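Local coordinates for acinetobacter secreted protease CpaA (Acinetobacter nosocomialis M2, PDB 6O38), which is a secreted zinc metalloprotease, probably a glycoprotein-cleaving relative of StcE-like enzymes, exported by type II secretion with the help of a dedicated chaperone, at residues L378-P383 / V458-N463. Residues are numbered along the deposited sequence; the frame is centred on the assembly and turned at random.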
loop_
_atom_site.group_PDB
_atom_site.type_symbol
_atom_site.label_atom_id
_atom_site.label_comp_id
_atom_site.label_asym_id
_atom_site.label_seq_id
_atom_site.Cartn_x
_atom_site.Cartn_y
_atom_site.Cartn_z
ATOM N N LEU A 378 21.878 -14.507 -7.172
ATOM C CA LEU A 378 22.991 -14.658 -6.243
ATOM C C LEU A 378 23.158 -13.356 -5.472
ATOM O O LEU A 378 23.386 -12.300 -6.072
ATOM C CB LEU A 378 24.281 -15.013 -6.983
ATOM C CG LEU A 378 25.574 -14.897 -6.172
ATOM C CD1 LEU A 378 25.567 -15.862 -4.996
ATOM C CD2 LEU A 378 26.791 -15.128 -7.056
ATOM N N LEU A 379 23.039 -13.430 -4.150
ATOM C CA LEU A 379 23.131 -12.259 -3.289
ATOM C C LEU A 379 24.549 -12.152 -2.744
ATOM O O LEU A 379 25.036 -13.076 -2.084
ATOM C CB LEU A 379 22.115 -12.341 -2.151
ATOM C CG LEU A 379 20.660 -12.555 -2.580
ATOM C CD1 LEU A 379 19.733 -12.551 -1.373
ATOM C CD2 LEU A 379 20.234 -11.505 -3.595
ATOM N N VAL A 380 25.204 -11.028 -3.017
ATOM C CA VAL A 380 26.571 -10.772 -2.575
ATOM C C VAL A 380 26.551 -9.574 -1.637
ATOM O O VAL A 380 26.048 -8.505 -1.999
ATOM C CB VAL A 380 27.516 -10.520 -3.763
ATOM C CG1 VAL A 380 28.954 -10.409 -3.281
ATOM C CG2 VAL A 380 27.376 -11.626 -4.798
ATOM N N SER A 381 27.096 -9.755 -0.436
ATOM C CA SER A 381 27.165 -8.702 0.567
ATOM C C SER A 381 28.623 -8.406 0.890
ATOM O O SER A 381 29.401 -9.326 1.161
ATOM C CB SER A 381 26.411 -9.097 1.838
ATOM O OG SER A 381 26.035 -7.952 2.582
ATOM N N SER A 382 28.984 -7.128 0.855
ATOM C CA SER A 382 30.354 -6.733 1.143
ATOM C C SER A 382 30.659 -6.923 2.627
ATOM O O SER A 382 29.788 -6.699 3.474
ATOM C CB SER A 382 30.583 -5.274 0.746
ATOM O OG SER A 382 31.885 -4.845 1.105
ATOM N N PRO A 383 31.877 -7.350 2.972
ATOM C CA PRO A 383 32.253 -7.408 4.395
ATOM C C PRO A 383 32.136 -6.069 5.099
ATOM O O PRO A 383 31.869 -6.037 6.309
ATOM C CB PRO A 383 33.706 -7.901 4.355
ATOM C CG PRO A 383 33.846 -8.586 3.037
ATOM C CD PRO A 383 32.943 -7.853 2.092
ATOM N N VAL A 458 22.983 -11.916 -10.522
ATOM C CA VAL A 458 23.755 -11.602 -9.327
ATOM C C VAL A 458 23.376 -10.202 -8.866
ATOM O O VAL A 458 23.156 -9.305 -9.688
ATOM C CB VAL A 458 25.276 -11.720 -9.587
ATOM C CG1 VAL A 458 25.654 -11.022 -10.881
ATOM C CG2 VAL A 458 26.080 -11.164 -8.418
ATOM N N TYR A 459 23.285 -10.017 -7.551
ATOM C CA TYR A 459 23.000 -8.718 -6.961
ATOM C C TYR A 459 23.972 -8.467 -5.817
ATOM O O TYR A 459 24.261 -9.368 -5.026
ATOM C CB TYR A 459 21.555 -8.638 -6.460
ATOM C CG TYR A 459 21.073 -7.225 -6.239
ATOM C CD1 TYR A 459 21.261 -6.591 -5.021
ATOM C CD2 TYR A 459 20.439 -6.521 -7.255
ATOM C CE1 TYR A 459 20.827 -5.300 -4.816
ATOM C CE2 TYR A 459 20.000 -5.227 -7.059
ATOM C CZ TYR A 459 20.196 -4.620 -5.838
ATOM O OH TYR A 459 19.762 -3.330 -5.637
ATOM N N TYR A 460 24.471 -7.235 -5.736
ATOM C CA TYR A 460 25.562 -6.881 -4.839
ATOM C C TYR A 460 25.118 -5.783 -3.883
ATOM O O TYR A 460 24.540 -4.778 -4.309
ATOM C CB TYR A 460 26.791 -6.430 -5.632
ATOM C CG TYR A 460 27.951 -5.975 -4.777
ATOM C CD1 TYR A 460 28.644 -6.874 -3.978
ATOM C CD2 TYR A 460 28.361 -4.648 -4.778
ATOM C CE1 TYR A 460 29.709 -6.463 -3.198
ATOM C CE2 TYR A 460 29.424 -4.228 -4.003
ATOM C CZ TYR A 460 30.094 -5.140 -3.215
ATOM O OH TYR A 460 31.154 -4.724 -2.441
ATOM N N GLN A 461 25.387 -5.983 -2.594
ATOM C CA GLN A 461 25.104 -5.002 -1.552
ATOM C C GLN A 461 26.433 -4.567 -0.948
ATOM O O GLN A 461 27.075 -5.341 -0.229
ATOM C CB GLN A 461 24.175 -5.590 -0.490
ATOM C CG GLN A 461 24.006 -4.732 0.752
ATOM C CD GLN A 461 22.967 -5.294 1.705
ATOM O OE1 GLN A 461 21.794 -4.927 1.649
ATOM N NE2 GLN A 461 23.395 -6.196 2.583
ATOM N N GLY A 462 26.848 -3.333 -1.241
ATOM C CA GLY A 462 28.156 -2.848 -0.850
ATOM C C GLY A 462 28.069 -1.543 -0.076
ATOM O O GLY A 462 26.986 -0.999 0.151
ATOM N N ASN A 463 29.244 -1.062 0.331
ATOM C CA ASN A 463 29.368 0.188 1.072
ATOM C C ASN A 463 30.238 1.207 0.344
ATOM O O ASN A 463 30.569 2.251 0.917
ATOM C CB ASN A 463 29.924 -0.084 2.476
ATOM C CG ASN A 463 29.718 1.083 3.426
ATOM O OD1 ASN A 463 28.667 1.725 3.420
ATOM N ND2 ASN A 463 30.725 1.364 4.245
#
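Val380 meets Tyr460 and Val458 where two neighbouring strands run parallel, their local axes 17° apart. Four backbone hydrogen bonds set the register: Tyr459 N to Leu378 O, Val380 N to Tyr459 O, Gln461 N to Val380 O and Ser382 N to Gln461 O. Their offset confirms the parallel pairing: Tyr459 bonds Leu378 through its N and Val380 through its O, and Gln461 likewise bonds Val380 and Ser382, whereas in an antiparallel hydrogen-bonded pair both bonds would go to one residue.

The Tyr460 side chain leaves the backbone with CG anti to the backbone N (chi1 177°), on the same face as Val380. From CB the ring turns back toward the other strand, where CD1 lies 3.6 Å from Val380 CG1 and equally 3.6 Å from Val380 O; CE1 also borders that methyl. Val380 thus packs at the ring edge, near its plane, while Gly462 N sits 3.9 Å above one face, offset toward the rim. Farther out, CZ lies 4.0 Å from Ser382 CB, and OH comes within 3.3 Å of that carbon; the hydroxyl's hydrogen-bond partner is Glu464. On the same face, Val380 CG2 touches Val458 CG2 at 3.9 Å.

Segment 458-463 belongs to the reprolysin-like region, and strand 367-381 pairs in parallel with both 416-425 and 457-462. Ser382 then N-caps the helix that follows.

The opposite face carries Leu379, Tyr459, Ser381 and Gln461. Gln461 NE2 donates to Ser381 OG over 3.2 Å, with the acceptor 14° out of the amide plane. NE2 also bonds Ala394 O on helix 391-411, while the Tyr459 hydroxyl bonds Asn486, its side chain about 10 Å from the zinc ion.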